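Local atomic coordinates of proline dehydrogenase (Bradyrhizobium japonicum USDA 110, PDB entry 3HAZ), a protein that probably oxidises proline to glutamate in two steps, using FAD in a proline dehydrogenase domain and NAD in an aldehyde dehydrogenase domain. Residues D781-S785 with N943-I947; Q792-R798 with E886-L892. All blocks are in the same frame, centred on the assembly; numbering follows the deposited sequence.

Both contacts lie in the aldehyde dehydrogenase domain and bear on the same mixed sheet. Contact 1 sets helix 775-787 against the loop after strand 939-942, an edge strand of that sheet within the chain; it is partly buried and runs close to a second subunit. Contact 2 is more deeply buried, pairing the approaches to strands 797-803 and 891-897 beside NAD. A single direct bond, two waters and aliphatic packing join the segments of contact 1, whereas contact 2 relies on a phenylalanine ring, an arginine, waters and the cofactor. They meet where Ser785 O lies 2.9 Å from Leu797 N, probably hydrogen-bonded, and where Ile947 packs on Ser795.

Contact 1: D781-S785 with N943-I947; sequences DVVTS and NRNMI
Ser785 receives the backbone of the 943-947 loop on its hydroxyl: Met946 N donates to Ser785 OG at 2.9 Å in a nearly straight bond (N-H...O 167°). The same OG donates in turn to Asp781 O at 2.6 Å, one helical turn back. With OG set beside its own backbone N (chi1 -58°), the side chain folds back against the helix, and Asp781 O takes both Ser785 OG and the routine helical bond from Ser785 N.

Asp781 points its carboxylate at the peptide joining Arg944 to Asn945. Its OD2 comes within 3.2 Å of Arg944 CA, while OD1 takes a bond from a water that accepts from the backbone N-H of Asn945. A second water, donating to OD2, makes a weak link to Asn943 O.

Asn945 lays its CB against Ser785 OG, and its amide stands almost perpendicular to the Asp781 carboxylate, the planes 83° apart. OD1 of Asn945 accepts from Ile947 N at 3.0 Å, closing an Asx turn, and from Arg944 NH1 on the opposite face of the amide; these two bonds fix the amide's rotation. Arg944 NE holds the backbone Asn945 O, completing a side-on grip with two nitrogens on two atoms. Arg944 NH2 also forms a salt bridge to Glu641 of the second subunit. Thr784 packs its methyl across the other end of the amide, and its CG2 is pressed to 3.4 Å from Ile947 CD1, tighter than usual carbon contact.

Helix 775-787 thus backs the loop leaving strand 939-942 at the edge of the catalytic-domain sheet of the aldehyde dehydrogenase fold, and Ile947 approaches a bound sulfate, probably from the crystallisation liquor, in the region of Cys794, the predicted active-site residue.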
ATOM      1  N   ASP A 781     -28.441  23.971  30.276  1.00 16.52           N
ATOM      2  CA  ASP A 781     -28.948  23.033  29.289  1.00 19.51           C
ATOM      3  C   ASP A 781     -30.451  22.807  29.425  1.00 19.02           C
ATOM      4  O   ASP A 781     -31.120  22.496  28.442  1.00 19.92           O
ATOM      5  CB  ASP A 781     -28.196  21.703  29.375  1.00 16.66           C
ATOM      6  CG  ASP A 781     -26.749  21.828  28.950  1.00 20.61           C
ATOM      7  OD1 ASP A 781     -26.412  22.830  28.282  1.00 18.01           O
ATOM      8  OD2 ASP A 781     -25.951  20.929  29.290  1.00 20.91           O
ATOM      9  N   VAL A 782     -30.972  22.947  30.642  1.00 18.17           N
ATOM     10  CA  VAL A 782     -32.403  22.811  30.868  1.00 16.97           C
ATOM     11  C   VAL A 782     -33.114  24.045  30.337  1.00 24.49           C
ATOM     12  O   VAL A 782     -34.146  23.938  29.669  1.00 21.01           O
ATOM     13  CB  VAL A 782     -32.756  22.610  32.356  1.00 18.95           C
ATOM     14  CG1 VAL A 782     -34.228  22.944  32.599  1.00 15.88           C
ATOM     15  CG2 VAL A 782     -32.453  21.173  32.792  1.00 19.92           C
ATOM     16  N   VAL A 783     -32.551  25.216  30.620  1.00 19.08           N
ATOM     17  CA  VAL A 783     -33.149  26.464  30.151  1.00 20.37           C
ATOM     18  C   VAL A 783     -33.200  26.496  28.619  1.00 23.42           C
ATOM     19  O   VAL A 783     -34.218  26.847  28.032  1.00 26.22           O
ATOM     20  CB  VAL A 783     -32.407  27.701  30.715  1.00 19.53           C
ATOM     21  CG1 VAL A 783     -32.750  28.948  29.918  1.00 18.85           C
ATOM     22  CG2 VAL A 783     -32.764  27.898  32.188  1.00 18.55           C
ATOM     23  N   THR A 784     -32.102  26.101  27.987  1.00 27.18           N
ATOM     24  CA  THR A 784     -32.023  26.035  26.531  1.00 26.23           C
ATOM     25  C   THR A 784     -33.007  25.022  25.950  1.00 21.52           C
ATOM     26  O   THR A 784     -33.817  25.346  25.079  1.00 22.91           O
ATOM     27  CB  THR A 784     -30.603  25.654  26.070  1.00 21.92           C
ATOM     28  OG1 THR A 784     -29.709  26.737  26.348  1.00 30.99           O
ATOM     29  CG2 THR A 784     -30.591  25.372  24.581  1.00 23.60           C
ATOM     30  N   SER A 785     -32.932  23.791  26.445  1.00 18.40           N
ATOM     31  CA  SER A 785     -33.760  22.702  25.940  1.00 19.26           C
ATOM     32  C   SER A 785     -35.266  22.938  26.090  1.00 21.79           C
ATOM     33  O   SER A 785     -36.052  22.505  25.248  1.00 17.27           O
ATOM     34  CB  SER A 785     -33.370  21.381  26.617  1.00  9.78           C
ATOM     35  OG  SER A 785     -32.000  21.086  26.398  1.00 19.50           O
ATOM     36  N   ASN A 943     -24.792  15.277  28.924  1.00 17.44           N
ATOM     37  CA  ASN A 943     -24.013  16.394  29.441  1.00 23.31           C
ATOM     38  C   ASN A 943     -23.978  17.575  28.476  1.00 25.02           C
ATOM     39  O   ASN A 943     -22.987  18.297  28.399  1.00 16.90           O
ATOM     40  CB  ASN A 943     -22.594  15.935  29.809  1.00 18.33           C
ATOM     41  CG  ASN A 943     -22.575  15.027  31.038  1.00 23.54           C
ATOM     42  OD1 ASN A 943     -23.513  15.032  31.839  1.00 17.53           O
ATOM     43  ND2 ASN A 943     -21.507  14.242  31.189  1.00 15.39           N
ATOM     44  N   ARG A 944     -25.074  17.752  27.744  1.00 22.74           N
ATOM     45  CA  ARG A 944     -25.281  18.916  26.886  1.00 19.19           C
ATOM     46  C   ARG A 944     -26.784  19.127  26.699  1.00 20.44           C
ATOM     47  O   ARG A 944     -27.596  18.332  27.176  1.00 20.78           O
ATOM     48  CB  ARG A 944     -24.597  18.736  25.524  1.00 11.85           C
ATOM     49  CG  ARG A 944     -24.997  17.460  24.777  1.00 16.01           C
ATOM     50  CD  ARG A 944     -24.850  17.644  23.271  1.00 15.60           C
ATOM     51  NE  ARG A 944     -25.939  18.461  22.736  1.00 23.26           N
ATOM     52  CZ  ARG A 944     -26.062  18.821  21.462  1.00 23.22           C
ATOM     53  NH1 ARG A 944     -27.101  19.559  21.083  1.00 18.67           N
ATOM     54  NH2 ARG A 944     -25.148  18.450  20.570  1.00 20.77           N
ATOM     55  N   ASN A 945     -27.167  20.191  26.008  1.00 19.95           N
ATOM     56  CA  ASN A 945     -28.588  20.405  25.763  1.00 18.49           C
ATOM     57  C   ASN A 945     -29.160  19.370  24.778  1.00 21.34           C
ATOM     58  O   ASN A 945     -28.408  18.638  24.129  1.00 17.72           O
ATOM     59  CB  ASN A 945     -28.856  21.836  25.303  1.00 19.97           C
ATOM     60  CG  ASN A 945     -28.445  22.069  23.871  1.00 23.46           C
ATOM     61  OD1 ASN A 945     -28.682  21.234  23.004  1.00 21.57           O
ATOM     62  ND2 ASN A 945     -27.826  23.212  23.612  1.00 31.10           N
ATOM     63  N   MET A 946     -30.485  19.305  24.684  1.00 17.30           N
ATOM     64  CA  MET A 946     -31.160  18.257  23.912  1.00 24.16           C
ATOM     65  C   MET A 946     -31.631  18.708  22.524  1.00 24.22           C
ATOM     66  O   MET A 946     -32.368  17.990  21.856  1.00 19.95           O
ATOM     67  CB  MET A 946     -32.370  17.726  24.695  1.00 25.40           C
ATOM     68  CG  MET A 946     -32.022  17.026  26.000  1.00 27.55           C
ATOM     69  SD  MET A 946     -33.378  17.018  27.204  1.00 19.65           S
ATOM     70  CE  MET A 946     -34.687  16.234  26.258  1.00 14.97           C
ATOM     71  N   ILE A 947     -31.213  19.893  22.090  1.00 18.20           N
ATOM     72  CA  ILE A 947     -31.777  20.485  20.889  1.00 27.05           C
ATOM     73  C   ILE A 947     -30.743  20.804  19.804  1.00 26.24           C
ATOM     74  O   ILE A 947     -29.540  20.750  20.032  1.00 27.29           O
ATOM     75  CB  ILE A 947     -32.548  21.773  21.226  1.00 27.52           C
ATOM     76  CG1 ILE A 947     -31.582  22.859  21.700  1.00 21.37           C
ATOM     77  CG2 ILE A 947     -33.630  21.502  22.277  1.00 23.22           C
ATOM     78  CD1 ILE A 947     -32.228  24.228  21.812  1.00 33.37           C
TER
HETATM   79  O   HOH W   1     -25.135  22.450  25.862  1.00 23.90           O
HETATM   80  O   HOH W   2     -23.200  21.529  29.071  1.00 35.27           O

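Contact 2: Q792-R798 with E886-L892. With NAD (nicotinamide-adenine-dinucleotide), chain D; SO4 (sulfate ion), chain E.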
ATOM      1  N   GLN A 792     -40.897  25.561  21.223  1.00 27.90           N
ATOM      2  CA  GLN A 792     -41.576  25.098  20.009  1.00 22.84           C
ATOM      3  C   GLN A 792     -40.658  24.238  19.145  1.00 22.83           C
ATOM      4  O   GLN A 792     -40.620  24.370  17.916  1.00 33.69           O
ATOM      5  CB  GLN A 792     -42.148  26.279  19.210  1.00 19.68           C
ATOM      6  CG  GLN A 792     -43.177  27.102  19.987  1.00 29.20           C
ATOM      7  CD  GLN A 792     -43.779  28.230  19.161  1.00 35.14           C
ATOM      8  OE1 GLN A 792     -44.999  28.404  19.122  1.00 31.49           O
ATOM      9  NE2 GLN A 792     -42.926  28.992  18.487  1.00 36.13           N
ATOM     10  N   ARG A 793     -39.903  23.368  19.802  1.00 26.41           N
ATOM     11  CA  ARG A 793     -39.113  22.359  19.111  1.00 25.83           C
ATOM     12  C   ARG A 793     -39.617  21.002  19.552  1.00 23.04           C
ATOM     13  O   ARG A 793     -40.000  20.816  20.700  1.00 23.40           O
ATOM     14  CB  ARG A 793     -37.638  22.479  19.470  1.00 27.78           C
ATOM     15  CG  ARG A 793     -36.999  23.795  19.105  1.00 35.85           C
ATOM     16  CD  ARG A 793     -35.559  23.831  19.602  1.00 32.58           C
ATOM     17  NE  ARG A 793     -34.872  25.058  19.213  1.00 41.14           N
ATOM     18  CZ  ARG A 793     -33.952  25.127  18.258  1.00 32.54           C
ATOM     19  NH1 ARG A 793     -33.602  24.036  17.596  1.00 31.88           N
ATOM     20  NH2 ARG A 793     -33.375  26.288  17.972  1.00 29.98           N
ATOM     21  N   CYS A 794     -39.600  20.041  18.649  1.00 23.04           N
ATOM     22  CA  CYS A 794     -40.060  18.689  18.942  0.55 24.70           C
ATOM     23  C   CYS A 794     -39.118  17.999  19.918  1.00 18.67           C
ATOM     24  O   CYS A 794     -39.522  17.115  20.672  1.00 27.43           O
ATOM     25  CB  CYS A 794     -40.147  17.876  17.649  0.55 26.61           C
ATOM     26  SG  CYS A 794     -38.659  17.971  16.622  0.55 29.17           S
ATOM     27  N   SER A 795     -37.854  18.408  19.877  1.00 16.29           N
ATOM     28  CA  SER A 795     -36.814  17.837  20.729  1.00 15.99           C
ATOM     29  C   SER A 795     -36.800  18.437  22.138  1.00 24.54           C
ATOM     30  O   SER A 795     -36.028  18.004  22.999  1.00 27.65           O
ATOM     31  CB  SER A 795     -35.456  18.088  20.093  1.00 22.63           C
ATOM     32  OG  SER A 795     -35.258  19.479  19.928  1.00 28.40           O
ATOM     33  N   ALA A 796     -37.645  19.437  22.365  1.00 23.08           N
ATOM     34  CA  ALA A 796     -37.585  20.236  23.590  1.00 21.72           C
ATOM     35  C   ALA A 796     -37.791  19.420  24.853  1.00 24.25           C
ATOM     36  O   ALA A 796     -38.576  18.464  24.882  1.00 15.98           O
ATOM     37  CB  ALA A 796     -38.597  21.385  23.544  1.00 23.02           C
ATOM     38  N   LEU A 797     -37.079  19.820  25.902  1.00 23.05           N
ATOM     39  CA  LEU A 797     -37.229  19.216  27.215  1.00 20.31           C
ATOM     40  C   LEU A 797     -38.590  19.563  27.817  1.00 21.40           C
ATOM     41  O   LEU A 797     -38.954  20.737  27.915  1.00 22.70           O
ATOM     42  CB  LEU A 797     -36.109  19.694  28.136  1.00 16.55           C
ATOM     43  CG  LEU A 797     -36.205  19.241  29.596  1.00 23.55           C
ATOM     44  CD1 LEU A 797     -36.219  17.710  29.705  1.00 14.89           C
ATOM     45  CD2 LEU A 797     -35.052  19.826  30.379  1.00 20.15           C
ATOM     46  N   ARG A 798     -39.336  18.536  28.225  1.00 18.21           N
ATOM     47  CA  ARG A 798     -40.648  18.731  28.832  1.00 21.95           C
ATOM     48  C   ARG A 798     -40.667  18.248  30.280  1.00 24.90           C
ATOM     49  O   ARG A 798     -41.453  18.737  31.093  1.00 25.09           O
ATOM     50  CB  ARG A 798     -41.739  18.004  28.030  1.00 21.73           C
ATOM     51  CG  ARG A 798     -41.646  18.200  26.524  1.00 27.35           C
ATOM     52  CD  ARG A 798     -41.879  19.653  26.141  1.00 25.36           C
ATOM     53  NE  ARG A 798     -42.023  19.830  24.695  1.00 25.47           N
ATOM     54  CZ  ARG A 798     -42.101  21.017  24.098  1.00 26.30           C
ATOM     55  NH1 ARG A 798     -42.235  21.095  22.782  1.00 26.41           N
ATOM     56  NH2 ARG A 798     -42.038  22.130  24.820  1.00 20.91           N
ATOM     57  N   GLU A 886     -47.876  16.022  25.115  1.00 33.44           N
ATOM     58  CA  GLU A 886     -46.875  16.965  24.656  1.00 31.54           C
ATOM     59  C   GLU A 886     -47.504  18.356  24.661  1.00 35.27           C
ATOM     60  O   GLU A 886     -48.481  18.605  23.954  1.00 32.78           O
ATOM     61  CB  GLU A 886     -46.411  16.607  23.244  1.00 29.93           C
ATOM     62  CG  GLU A 886     -45.304  17.513  22.694  1.00 38.13           C
ATOM     63  CD  GLU A 886     -45.107  17.352  21.187  1.00 33.77           C
ATOM     64  OE1 GLU A 886     -46.122  17.273  20.465  1.00 32.06           O
ATOM     65  OE2 GLU A 886     -43.944  17.307  20.728  1.00 31.61           O
ATOM     66  N   VAL A 887     -46.961  19.256  25.470  1.00 26.94           N
ATOM     67  CA  VAL A 887     -47.431  20.635  25.494  1.00 29.04           C
ATOM     68  C   VAL A 887     -46.387  21.497  24.799  1.00 33.28           C
ATOM     69  O   VAL A 887     -45.269  21.662  25.297  1.00 30.66           O
ATOM     70  CB  VAL A 887     -47.664  21.121  26.939  1.00 36.33           C
ATOM     71  CG1 VAL A 887     -48.461  22.424  26.946  1.00 33.35           C
ATOM     72  CG2 VAL A 887     -48.401  20.055  27.728  1.00 34.12           C
ATOM     73  N   PHE A 888     -46.755  22.041  23.644  1.00 27.67           N
ATOM     74  CA  PHE A 888     -45.778  22.593  22.705  1.00 26.00           C
ATOM     75  C   PHE A 888     -45.426  24.050  23.005  1.00 28.63           C
ATOM     76  O   PHE A 888     -45.692  24.941  22.201  1.00 29.27           O
ATOM     77  CB  PHE A 888     -46.283  22.431  21.255  1.00 33.94           C
ATOM     78  CG  PHE A 888     -45.181  22.185  20.251  1.00 33.55           C
ATOM     79  CD1 PHE A 888     -44.463  21.000  20.270  1.00 25.70           C
ATOM     80  CD2 PHE A 888     -44.863  23.142  19.298  1.00 30.63           C
ATOM     81  CE1 PHE A 888     -43.441  20.770  19.360  1.00 25.06           C
ATOM     82  CE2 PHE A 888     -43.845  22.923  18.381  1.00 30.25           C
ATOM     83  CZ  PHE A 888     -43.130  21.734  18.413  1.00 28.83           C
ATOM     84  N   GLY A 889     -44.818  24.286  24.164  1.00 33.54           N
ATOM     85  CA  GLY A 889     -44.467  25.633  24.576  1.00 26.28           C
ATOM     86  C   GLY A 889     -43.391  25.661  25.642  1.00 29.57           C
ATOM     87  O   GLY A 889     -42.821  24.621  25.984  1.00 27.76           O
ATOM     88  N   PRO A 890     -43.113  26.857  26.181  1.00 30.02           N
ATOM     89  CA  PRO A 890     -42.035  27.084  27.159  1.00 18.16           C
ATOM     90  C   PRO A 890     -42.430  26.601  28.548  1.00 26.42           C
ATOM     91  O   PRO A 890     -42.417  27.393  29.481  1.00 27.25           O
ATOM     92  CB  PRO A 890     -41.907  28.614  27.205  1.00 30.33           C
ATOM     93  CG  PRO A 890     -43.011  29.179  26.324  1.00 30.69           C
ATOM     94  CD  PRO A 890     -43.940  28.056  25.968  1.00 28.97           C
ATOM     95  N   ILE A 891     -42.770  25.325  28.690  1.00 25.52           N
ATOM     96  CA  ILE A 891     -43.314  24.841  29.947  1.00 26.44           C
ATOM     97  C   ILE A 891     -42.576  23.615  30.464  1.00 24.94           C
ATOM     98  O   ILE A 891     -42.749  22.505  29.953  1.00 23.21           O
ATOM     99  CB  ILE A 891     -44.825  24.549  29.826  1.00 31.49           C
ATOM    100  CG1 ILE A 891     -45.554  25.797  29.313  1.00 28.10           C
ATOM    101  CG2 ILE A 891     -45.392  24.094  31.174  1.00 28.55           C
ATOM    102  CD1 ILE A 891     -46.991  25.552  28.909  1.00 38.91           C
ATOM    103  N   LEU A 892     -41.751  23.827  31.486  1.00 23.09           N
ATOM    104  CA  LEU A 892     -40.965  22.747  32.070  1.00 24.59           C
ATOM    105  C   LEU A 892     -41.709  22.081  33.225  1.00 27.93           C
ATOM    106  O   LEU A 892     -42.275  22.756  34.083  1.00 23.81           O
ATOM    107  CB  LEU A 892     -39.617  23.281  32.564  1.00 19.87           C
ATOM    108  CG  LEU A 892     -38.707  22.271  33.252  1.00 21.22           C
ATOM    109  CD1 LEU A 892     -38.189  21.264  32.227  1.00 21.57           C
ATOM    110  CD2 LEU A 892     -37.555  22.986  33.939  1.00 15.47           C
TER
HETATM  111  PA  NAD D2003     -49.906  19.183  12.831  0.55 28.07           P
HETATM  112  O1A NAD D2003     -50.274  17.599  13.042  0.55 22.47           O
HETATM  113  O2A NAD D2003     -50.886  20.021  13.540  0.55 33.15           O
HETATM  114  O5B NAD D2003     -49.963  19.494  11.191  0.55 37.48           O
HETATM  115  C5B NAD D2003     -48.744  19.603  10.468  0.55 36.36           C
HETATM  116  C4B NAD D2003     -48.978  19.479   8.954  0.55 35.10           C
HETATM  117  O4B NAD D2003     -49.952  18.441   8.551  0.55 35.05           O
HETATM  118  C3B NAD D2003     -49.568  20.770   8.253  0.55 23.68           C
HETATM  119  O3B NAD D2003     -48.970  21.271   7.097  0.55 29.06           O
HETATM  120  C2B NAD D2003     -51.064  20.470   8.287  0.55 31.06           C
HETATM  121  O2B NAD D2003     -51.975  21.361   7.681  0.55 31.57           O
HETATM  122  C1B NAD D2003     -51.051  19.059   7.888  0.55 34.41           C
HETATM  123  N9A NAD D2003     -52.305  18.383   8.252  0.55 37.28           N
HETATM  124  C8A NAD D2003     -53.157  18.708   9.258  0.55 37.20           C
HETATM  125  N7A NAD D2003     -54.233  17.772   9.240  0.55 37.31           N
HETATM  126  C5A NAD D2003     -54.002  16.863   8.182  0.55 39.31           C
HETATM  127  C6A NAD D2003     -54.723  15.767   7.720  0.55 36.32           C
HETATM  128  N6A NAD D2003     -55.965  15.394   8.377  0.55 33.86           N
HETATM  129  N1A NAD D2003     -54.266  15.048   6.663  0.55 37.26           N
HETATM  130  C2A NAD D2003     -53.082  15.407   6.042  0.55 37.56           C
HETATM  131  N3A NAD D2003     -52.371  16.485   6.495  0.55 37.47           N
HETATM  132  C4A NAD D2003     -52.834  17.215   7.568  0.55 36.06           C
HETATM  133  O3  NAD D2003     -48.342  19.502  13.351  0.55 43.06           O
HETATM  134  PN  NAD D2003     -47.865  21.083  13.615  0.55 40.60           P
HETATM  135  O1N NAD D2003     -48.983  21.832  14.596  0.55 53.52           O
HETATM  136  O2N NAD D2003     -47.756  21.790  12.338  0.55 31.14           O
HETATM  137  O5D NAD D2003     -46.379  21.106  14.374  0.55 40.85           O
HETATM  138  C5D NAD D2003     -46.273  20.691  15.728  0.55 39.49           C
HETATM  139  C4D NAD D2003     -46.027  19.174  15.870  0.55 37.60           C
HETATM  140  O4D NAD D2003     -45.092  18.555  14.884  0.55 30.05           O
HETATM  141  C3D NAD D2003     -45.581  18.557  17.265  0.55 19.55           C
HETATM  142  O3D NAD D2003     -46.381  17.568  17.869  0.55 15.19           O
HETATM  143  C2D NAD D2003     -44.102  18.237  16.957  0.55 29.69           C
HETATM  144  O2D NAD D2003     -43.271  17.609  17.914  0.55 32.90           O
HETATM  145  C1D NAD D2003     -44.200  17.711  15.583  0.55 26.77           C
HETATM  146  N1N NAD D2003     -42.872  17.799  14.961  0.55 26.34           N
HETATM  147  C2N NAD D2003     -42.012  16.687  15.018  0.55 22.54           C
HETATM  148  C3N NAD D2003     -40.684  16.773  14.418  0.55 24.47           C
HETATM  149  C7N NAD D2003     -39.747  15.552  14.470  0.55 17.17           C
HETATM  150  O7N NAD D2003     -38.770  15.546  13.811  0.55 20.78           O
HETATM  151  N7N NAD D2003     -40.135  14.369  15.211  0.55 18.34           N
HETATM  152  C4N NAD D2003     -40.246  18.029  13.760  0.55 34.79           C
HETATM  153  C5N NAD D2003     -41.103  19.131  13.702  0.55 31.67           C
HETATM  154  C6N NAD D2003     -42.452  19.047  14.307  0.55 26.83           C
HETATM  155  S   SO4 E1000     -34.124  20.343  16.946  1.00 50.09           S
HETATM  156  O1  SO4 E1000     -33.273  19.204  17.297  1.00 43.42           O
HETATM  157  O2  SO4 E1000     -35.471  19.857  16.648  1.00 57.34           O
HETATM  158  O3  SO4 E1000     -34.199  21.294  18.050  1.00 44.37           O
HETATM  159  O4  SO4 E1000     -33.552  21.023  15.786  1.00 61.35           O
HETATM  160  O   HOH W   3     -46.785  26.486  20.245  1.00 29.24           O
HETATM  161  O   HOH W   4     -41.855  18.087  22.196  1.00 28.69           O
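Residues 792-798 and 886-892 run into neighbouring parallel strands, 797-803 and 891-897, their CA atoms 5.4 Å apart at Gln792 and Gly889 and 5.2 Å at Arg798 and Leu892. This is the active-site end of the sheet in the aldehyde dehydrogenase catalytic domain, beside NAD: a type I turn from Arg793 to Ala796 carries Cys794, the predicted active-site residue, while inverse gamma turns centred on Phe888 and Pro890 kink the facing segment.

Phe888 leans its ring on the Gln792 backbone, CE2 lying 3.5 Å from Gln792 C, and NAD C5D sits over one ring face. The bend of Arg798 at chi2 (-65°) turns the guanidinium back towards the other segment, where NH1 lies 3.4 Å from Phe888 CD1, the two planes 54° apart; NH1 also bonds Gly791 O. Replacing this ring by an alanine is likely to open a gap between the Gln792 backbone and NAD and leave Arg798 NH1 without its aromatic neighbour.

One water accepts from Arg798 NE and lies between Cys794 O and Glu886 OE2, 2.7 Å from Glu886 OE2; another donates to Phe888 O and to Gln792 OE1, which Ile837 N also bonds. Extended from a CG anti to the backbone N (chi1 -177°), Glu886 reaches the ribose, accepting from NAD O3D on OE1 (2.6 Å) and from NAD O2D on OE2 (2.9 Å).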